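Local coordinates for ABC transporter substrate-binding protein (Vibrio cholerae, PDB 3LKV) that probably serves as the periplasmic substrate-binding component of an ABC transporter and holds a phenylalanine between its two lobes in this crystal, at residues P70-G75 with A255-G260; S156-L161 with I170-A175. All coordinates share one frame; numbering follows the deposited sequence.

Both interactions pack a helix on side chains of a strand, at the start of strand 72-76 in one and on the outermost strand 171-176 in the other, in two different sheets on opposite sides of the chain's centre; their centres are 36 Å apart. Interaction 1 joins parts far apart in sequence, 70-75 and 255-260, whereas interaction 2 joins 156-161 to 170-175, neighbours within one beta-alpha-beta unit. Each is partly buried, with two buried and two partly exposed residues touching. Apolar methyl packing makes up most of both. Carboxylate residues lie at both margins: D71 offers only its CB and bonds to K10, while E174 lays its carboxylate against the M158 methyl and bridges to K162.

Interaction 1: P70-G75 with A255-G260; sequences PDVLVG and AAILEG
D71 and L258 bring the backbones closest, with 6.9 Å between their CA atoms, where the turn into strand 72-76 faces the last turn of helix 243-258. Three side-chain contacts carry the packing, all through aliphatic carbons. V72 is at the middle: its CG2 meets CG2 of I257 at 3.7 Å and CD2 of L258 at 3.9 Å, so one methyl bridges two successive residues of the helix. That branch lies anti to the carbonyl carbon of V72, because chi1 of -178° sends CG1 anti to the backbone N instead. On I257 the touching atom is the short branch CG2. L258 works differently, its CB leaving the helix at an angle to the strand and its CD2 methyl reaching across to CB of D71 at 3.5 Å. Thus D71 adds its methylene to the apolar patch, while its carboxylate belongs to another partnership: OD2 accepts a hydrogen bond from the backbone N of K10, tying the turn to the neighbouring strand 9-15. I257 also packs on V94 and P92, and L258 on A9, so the helix end covers the starts of three adjacent strands, 9-15, 72-76 and 93-98, with P92 just before the last. Just beyond L258 the helix stops in a Schellman motif. G260 N bonds to O of I257 at 2.9 Å and K261 N to O of A256, with G260 at a phi of 100° as the C-prime residue. The chain leaves the helix within two residues of L258. The side chain of D71 is about 7 Å from that of E45, which with D47 binds a zinc ion. A helix from late in the sequence thus covers an early strand of a parallel sheet, consistent with an alpha/beta lobe of the periplasmic-binding-protein fold.

Interaction 2: S156-L161 with I170-A175; sequences SLMELL and IKLVEA
Strand 142-147, helix 152-167 and strand 171-176 form a beta-alpha-beta unit, and here M158 and L161 of its helix pack on L172 and E174 of the strand that follows. The segment axes pass 11.4 Å apart at 156°, nearly antiparallel, as expected when the helix returns across the sheet. L161 and L172 meet obliquely, CG of L161 lying 4.0 Å from CD1 of L172. With its CG anti to the backbone N (chi1 -178°), L161 turns both the branch point and CD2 to the L172 methyls. One turn earlier, M158, a selenomethionine, bends at chi2 and chi3, which brings CE round to the strand. There CE sits over the face of the E174 carboxylate, above CD (3.6 Å) and 3.7 Å from OE1, while its approach to CD1 of L172 is looser at 4.3 Å. The M158 and E174 side chains run past each other in opposite directions. M158 also touches V145 and Y147 of strand 142-147, the first of the unit and neighbour of 171-176, and L161 touches V126 and V130 of helix 126-136. E174 OE2 forms a salt bridge with K162, the residue after L161 on the same helix. The carboxylate has a methyl over one face at the partly exposed margin of a hydrocarbon contact; its lysine partner would be expected to favour the ionised form, offsetting the cost of that methyl.

Interaction 1: P70-G75 with A255-G260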
ATOM      1  N   PRO A  70      14.572  -7.277 -12.098  1.00 24.02           N
ATOM      2  CA  PRO A  70      13.457  -7.932 -11.430  1.00 22.98           C
ATOM      3  C   PRO A  70      13.280  -9.329 -12.012  1.00 21.76           C
ATOM      4  O   PRO A  70      13.758  -9.585 -13.101  1.00 21.83           O
ATOM      5  CB  PRO A  70      12.270  -7.056 -11.794  1.00 21.90           C
ATOM      6  CG  PRO A  70      12.637  -6.551 -13.201  1.00 21.82           C
ATOM      7  CD  PRO A  70      14.141  -6.372 -13.160  1.00 24.38           C
ATOM      8  N   ASP A  71      12.572 -10.198 -11.312  1.00 21.31           N
ATOM      9  CA  ASP A  71      12.275 -11.554 -11.809  1.00 20.80           C
ATOM     10  C   ASP A  71      11.212 -11.469 -12.899  1.00 20.98           C
ATOM     11  O   ASP A  71      11.227 -12.242 -13.881  1.00 20.85           O
ATOM     12  CB  ASP A  71      11.810 -12.445 -10.664  1.00 21.01           C
ATOM     13  CG  ASP A  71      12.876 -12.597  -9.550  1.00 25.14           C
ATOM     14  OD1 ASP A  71      13.914 -13.206  -9.836  1.00 29.39           O
ATOM     15  OD2 ASP A  71      12.726 -12.111  -8.388  1.00 28.62           O
ATOM     16  N   VAL A  72      10.248 -10.566 -12.734  1.00 19.11           N
ATOM     17  CA  VAL A  72       9.173 -10.457 -13.703  1.00 18.84           C
ATOM     18  C   VAL A  72       8.761  -9.007 -13.841  1.00 18.70           C
ATOM     19  O   VAL A  72       8.668  -8.276 -12.834  1.00 19.72           O
ATOM     20  CB  VAL A  72       7.887 -11.313 -13.316  1.00 19.10           C
ATOM     21  CG1 VAL A  72       6.830 -11.176 -14.393  1.00 14.43           C
ATOM     22  CG2 VAL A  72       8.255 -12.788 -13.135  1.00 18.36           C
ATOM     23  N   LEU A  73       8.552  -8.598 -15.082  1.00 19.23           N
ATOM     24  CA  LEU A  73       8.068  -7.253 -15.373  1.00 19.44           C
ATOM     25  C   LEU A  73       6.602  -7.358 -15.769  1.00 18.24           C
ATOM     26  O   LEU A  73       6.238  -8.288 -16.485  1.00 19.06           O
ATOM     27  CB  LEU A  73       8.861  -6.622 -16.496  1.00 18.58           C
ATOM     28  CG  LEU A  73      10.315  -6.285 -16.230  1.00 20.89           C
ATOM     29  CD1 LEU A  73      11.085  -6.323 -17.585  1.00 16.29           C
ATOM     30  CD2 LEU A  73      10.408  -4.903 -15.577  1.00 18.63           C
ATOM     31  N   VAL A  74       5.771  -6.460 -15.262  1.00 17.58           N
ATOM     32  CA  VAL A  74       4.349  -6.480 -15.565  1.00 18.56           C
ATOM     33  C   VAL A  74       4.010  -5.151 -16.229  1.00 19.58           C
ATOM     34  O   VAL A  74       4.321  -4.061 -15.670  1.00 20.44           O
ATOM     35  CB  VAL A  74       3.475  -6.672 -14.303  1.00 19.13           C
ATOM     36  CG1 VAL A  74       2.001  -6.515 -14.678  1.00 17.90           C
ATOM     37  CG2 VAL A  74       3.732  -8.060 -13.654  1.00 15.83           C
ATOM     38  N   GLY A  75       3.477  -5.211 -17.431  1.00 19.30           N
ATOM     39  CA  GLY A  75       3.070  -3.991 -18.108  1.00 19.73           C
ATOM     40  C   GLY A  75       1.563  -3.908 -18.125  1.00 19.93           C
ATOM     41  O   GLY A  75       0.880  -4.688 -18.830  1.00 19.43           O
ATOM     42  N   ALA A 255       3.086 -16.004 -11.145  1.00 17.66           N
ATOM     43  CA  ALA A 255       3.531 -17.109 -10.278  1.00 18.89           C
ATOM     44  C   ALA A 255       4.117 -18.250 -11.102  1.00 19.24           C
ATOM     45  O   ALA A 255       5.138 -18.829 -10.713  1.00 19.70           O
ATOM     46  CB  ALA A 255       2.443 -17.627  -9.330  1.00 16.85           C
ATOM     47  N   ALA A 256       3.500 -18.562 -12.247  1.00 19.40           N
ATOM     48  CA  ALA A 256       3.991 -19.679 -13.052  1.00 19.28           C
ATOM     49  C   ALA A 256       5.396 -19.331 -13.529  1.00 18.14           C
ATOM     50  O   ALA A 256       6.289 -20.160 -13.503  1.00 19.44           O
ATOM     51  CB  ALA A 256       3.024 -19.982 -14.236  1.00 18.58           C
ATOM     52  N   ILE A 257       5.631 -18.082 -13.881  1.00 17.61           N
ATOM     53  CA  ILE A 257       6.960 -17.713 -14.380  1.00 17.07           C
ATOM     54  C   ILE A 257       7.990 -17.795 -13.260  1.00 18.45           C
ATOM     55  O   ILE A 257       9.119 -18.271 -13.436  1.00 17.57           O
ATOM     56  CB  ILE A 257       6.929 -16.308 -15.035  1.00 16.64           C
ATOM     57  CG1 ILE A 257       6.124 -16.415 -16.333  1.00 17.80           C
ATOM     58  CG2 ILE A 257       8.343 -15.737 -15.285  1.00 14.82           C
ATOM     59  CD1 ILE A 257       5.718 -15.115 -17.017  1.00 18.35           C
ATOM     60  N   LEU A 258       7.604 -17.314 -12.100  1.00 19.12           N
ATOM     61  CA  LEU A 258       8.507 -17.309 -10.952  1.00 20.29           C
ATOM     62  C   LEU A 258       8.928 -18.738 -10.610  1.00 21.44           C
ATOM     63  O   LEU A 258      10.000 -18.947 -10.119  1.00 23.06           O
ATOM     64  CB  LEU A 258       7.820 -16.648  -9.730  1.00 19.53           C
ATOM     65  CG  LEU A 258       7.725 -15.102  -9.770  1.00 19.61           C
ATOM     66  CD1 LEU A 258       6.893 -14.610  -8.643  1.00 18.32           C
ATOM     67  CD2 LEU A 258       9.103 -14.440  -9.723  1.00 15.80           C
ATOM     68  N   GLU A 259       8.075 -19.693 -10.891  1.00 21.97           N
ATOM     69  CA  GLU A 259       8.330 -21.077 -10.637  1.00 24.43           C
ATOM     70  C   GLU A 259       9.039 -21.784 -11.779  1.00 23.66           C
ATOM     71  O   GLU A 259       9.139 -22.990 -11.789  1.00 23.85           O
ATOM     72  CB  GLU A 259       6.989 -21.781 -10.303  1.00 25.60           C
ATOM     73  CG  GLU A 259       6.571 -21.415  -8.880  1.00 31.62           C
ATOM     74  CD  GLU A 259       5.064 -21.437  -8.618  1.00 40.64           C
ATOM     75  OE1 GLU A 259       4.326 -22.198  -9.335  1.00 40.66           O
ATOM     76  OE2 GLU A 259       4.663 -20.674  -7.666  1.00 43.93           O
ATOM     77  N   GLY A 260       9.561 -21.029 -12.723  1.00 23.10           N
ATOM     78  CA  GLY A 260      10.377 -21.587 -13.747  1.00 22.98           C
ATOM     79  C   GLY A 260       9.711 -21.842 -15.087  1.00 22.56           C
ATOM     80  O   GLY A 260      10.328 -22.472 -15.919  1.00 22.95           O
TER

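Interaction 2: S156-L161 with I170-A175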
ATOM      1  N   SER A 156      -6.552  -0.300 -32.874  1.00 25.42           N
ATOM      2  CA  SER A 156      -7.183  -1.613 -33.087  1.00 24.95           C
ATOM      3  C   SER A 156      -8.696  -1.534 -32.847  1.00 24.77           C
ATOM      4  O   SER A 156      -9.477  -2.085 -33.611  1.00 25.07           O
ATOM      5  CB  SER A 156      -6.572  -2.663 -32.157  1.00 25.39           C
ATOM      6  OG  SER A 156      -5.181  -2.764 -32.358  1.00 26.96           O
ATOM      7  N   LEU A 157      -9.124  -0.860 -31.782  1.00 23.35           N
ATOM      8  CA  LEU A 157     -10.535  -0.744 -31.528  1.00 23.33           C
ATOM      9  C   LEU A 157     -11.289   0.040 -32.623  1.00 23.66           C
ATOM     10  O   LEU A 157     -12.397  -0.353 -32.993  1.00 22.46           O
ATOM     11  CB  LEU A 157     -10.831  -0.150 -30.150  1.00 22.82           C
ATOM     12  CG  LEU A 157     -10.415  -1.001 -28.930  1.00 23.01           C
ATOM     13  CD1 LEU A 157     -10.303  -0.089 -27.697  1.00 21.46           C
ATOM     14  CD2 LEU A 157     -11.370  -2.164 -28.668  1.00 21.96           C
HETATM   15  N   MSE A 158     -10.707   1.117 -33.138  1.00 25.05           N
HETATM   16  CA  MSE A 158     -11.332   1.873 -34.234  1.00 26.69           C
HETATM   17  C   MSE A 158     -11.525   0.982 -35.485  1.00 28.25           C
HETATM   18  O   MSE A 158     -12.515   1.137 -36.195  1.00 27.75           O
HETATM   19  CB  MSE A 158     -10.535   3.141 -34.592  1.00 26.41           C
HETATM   20  CG  MSE A 158     -10.553   4.181 -33.482  1.00 28.56           C
HETATM   21 SE   MSE A 158     -12.427   4.778 -33.158  0.75 34.18          SE
HETATM   22  CE  MSE A 158     -12.752   5.365 -35.026  1.00 24.97           C
ATOM     23  N   GLU A 159     -10.613   0.044 -35.758  1.00 29.34           N
ATOM     24  CA  GLU A 159     -10.819  -0.811 -36.916  1.00 30.59           C
ATOM     25  C   GLU A 159     -12.042  -1.680 -36.662  1.00 30.71           C
ATOM     26  O   GLU A 159     -12.811  -1.929 -37.564  1.00 30.88           O
ATOM     27  CB  GLU A 159      -9.628  -1.703 -37.178  1.00 31.51           C
ATOM     28  CG  GLU A 159      -8.532  -1.042 -38.005  1.00 34.39           C
ATOM     29  CD  GLU A 159      -7.273  -1.916 -38.124  0.30 33.67           C
ATOM     30  OE1 GLU A 159      -7.414  -3.158 -38.101  0.30 32.51           O
ATOM     31  OE2 GLU A 159      -6.152  -1.355 -38.228  0.30 33.04           O
ATOM     32  N   LEU A 160     -12.229  -2.145 -35.433  1.00 30.33           N
ATOM     33  CA  LEU A 160     -13.400  -2.961 -35.135  1.00 30.35           C
ATOM     34  C   LEU A 160     -14.674  -2.115 -35.143  1.00 31.01           C
ATOM     35  O   LEU A 160     -15.738  -2.575 -35.575  1.00 31.52           O
ATOM     36  CB  LEU A 160     -13.275  -3.666 -33.794  1.00 29.39           C
ATOM     37  CG  LEU A 160     -12.258  -4.819 -33.751  1.00 29.06           C
ATOM     38  CD1 LEU A 160     -12.022  -5.198 -32.273  1.00 25.81           C
ATOM     39  CD2 LEU A 160     -12.701  -6.075 -34.572  1.00 24.19           C
ATOM     40  N   LEU A 161     -14.584  -0.897 -34.621  1.00 30.91           N
ATOM     41  CA  LEU A 161     -15.750  -0.052 -34.563  1.00 30.80           C
ATOM     42  C   LEU A 161     -16.197   0.325 -36.009  1.00 31.98           C
ATOM     43  O   LEU A 161     -17.401   0.280 -36.298  1.00 31.66           O
ATOM     44  CB  LEU A 161     -15.476   1.165 -33.701  1.00 29.91           C
ATOM     45  CG  LEU A 161     -16.626   2.140 -33.495  1.00 29.21           C
ATOM     46  CD1 LEU A 161     -17.859   1.477 -32.898  1.00 27.46           C
ATOM     47  CD2 LEU A 161     -16.144   3.304 -32.617  1.00 27.94           C
ATOM     48  N   ILE A 170     -24.656   2.580 -39.378  1.00 31.67           N
ATOM     49  CA  ILE A 170     -24.487   3.683 -38.441  1.00 31.01           C
ATOM     50  C   ILE A 170     -23.266   4.492 -38.861  1.00 30.56           C
ATOM     51  O   ILE A 170     -22.185   3.948 -39.094  1.00 31.49           O
ATOM     52  CB  ILE A 170     -24.317   3.147 -36.984  1.00 31.38           C
ATOM     53  CG1 ILE A 170     -25.646   2.564 -36.491  1.00 32.12           C
ATOM     54  CG2 ILE A 170     -23.842   4.218 -36.015  1.00 28.92           C
ATOM     55  CD1 ILE A 170     -25.470   1.693 -35.267  1.00 31.85           C
ATOM     56  N   LYS A 171     -23.455   5.789 -38.949  1.00 28.95           N
ATOM     57  CA  LYS A 171     -22.414   6.717 -39.271  1.00 29.41           C
ATOM     58  C   LYS A 171     -21.528   6.926 -38.023  1.00 28.88           C
ATOM     59  O   LYS A 171     -22.038   6.988 -36.909  1.00 27.72           O
ATOM     60  CB  LYS A 171     -23.105   8.024 -39.694  1.00 30.58           C
ATOM     61  CG  LYS A 171     -22.184   9.200 -40.003  1.00 33.20           C
ATOM     62  CD  LYS A 171     -23.004  10.485 -40.381  0.40 31.37           C
ATOM     63  CE  LYS A 171     -22.131  11.560 -41.073  0.40 31.18           C
ATOM     64  NZ  LYS A 171     -21.287  12.366 -40.147  0.40 28.47           N
ATOM     65  N   LEU A 172     -20.210   6.964 -38.217  1.00 28.02           N
ATOM     66  CA  LEU A 172     -19.230   7.264 -37.162  1.00 28.63           C
ATOM     67  C   LEU A 172     -18.780   8.686 -37.258  1.00 27.06           C
ATOM     68  O   LEU A 172     -18.382   9.080 -38.279  1.00 26.28           O
ATOM     69  CB  LEU A 172     -17.958   6.407 -37.314  1.00 28.50           C
ATOM     70  CG  LEU A 172     -18.002   5.044 -36.680  1.00 33.16           C
ATOM     71  CD1 LEU A 172     -16.584   4.394 -36.745  1.00 33.81           C
ATOM     72  CD2 LEU A 172     -18.502   5.183 -35.234  1.00 33.31           C
ATOM     73  N   VAL A 173     -18.824   9.430 -36.179  1.00 27.35           N
ATOM     74  CA  VAL A 173     -18.275  10.753 -36.134  1.00 27.88           C
ATOM     75  C   VAL A 173     -17.062  10.743 -35.219  1.00 27.83           C
ATOM     76  O   VAL A 173     -17.191  10.479 -34.040  1.00 27.55           O
ATOM     77  CB  VAL A 173     -19.287  11.726 -35.563  1.00 28.59           C
ATOM     78  CG1 VAL A 173     -18.690  13.138 -35.557  1.00 28.94           C
ATOM     79  CG2 VAL A 173     -20.585  11.687 -36.387  1.00 30.67           C
ATOM     80  N   GLU A 174     -15.890  11.040 -35.751  1.00 27.39           N
ATOM     81  CA  GLU A 174     -14.629  10.824 -35.044  1.00 28.04           C
ATOM     82  C   GLU A 174     -13.850  12.082 -34.749  1.00 27.07           C
ATOM     83  O   GLU A 174     -13.808  12.983 -35.574  1.00 28.03           O
ATOM     84  CB  GLU A 174     -13.698   9.986 -35.906  1.00 29.20           C
ATOM     85  CG  GLU A 174     -14.333   8.779 -36.567  1.00 34.44           C
ATOM     86  CD  GLU A 174     -13.358   7.982 -37.472  1.00 39.14           C
ATOM     87  OE1 GLU A 174     -12.098   8.160 -37.407  1.00 41.16           O
ATOM     88  OE2 GLU A 174     -13.904   7.153 -38.241  1.00 43.92           O
ATOM     89  N   ALA A 175     -13.175  12.127 -33.610  1.00 25.80           N
ATOM     90  CA  ALA A 175     -12.209  13.169 -33.361  1.00 25.40           C
ATOM     91  C   ALA A 175     -11.042  12.587 -32.561  1.00 25.59           C
ATOM     92  O   ALA A 175     -11.230  11.667 -31.756  1.00 27.52           O
ATOM     93  CB  ALA A 175     -12.840  14.281 -32.647  1.00 24.80           C
TER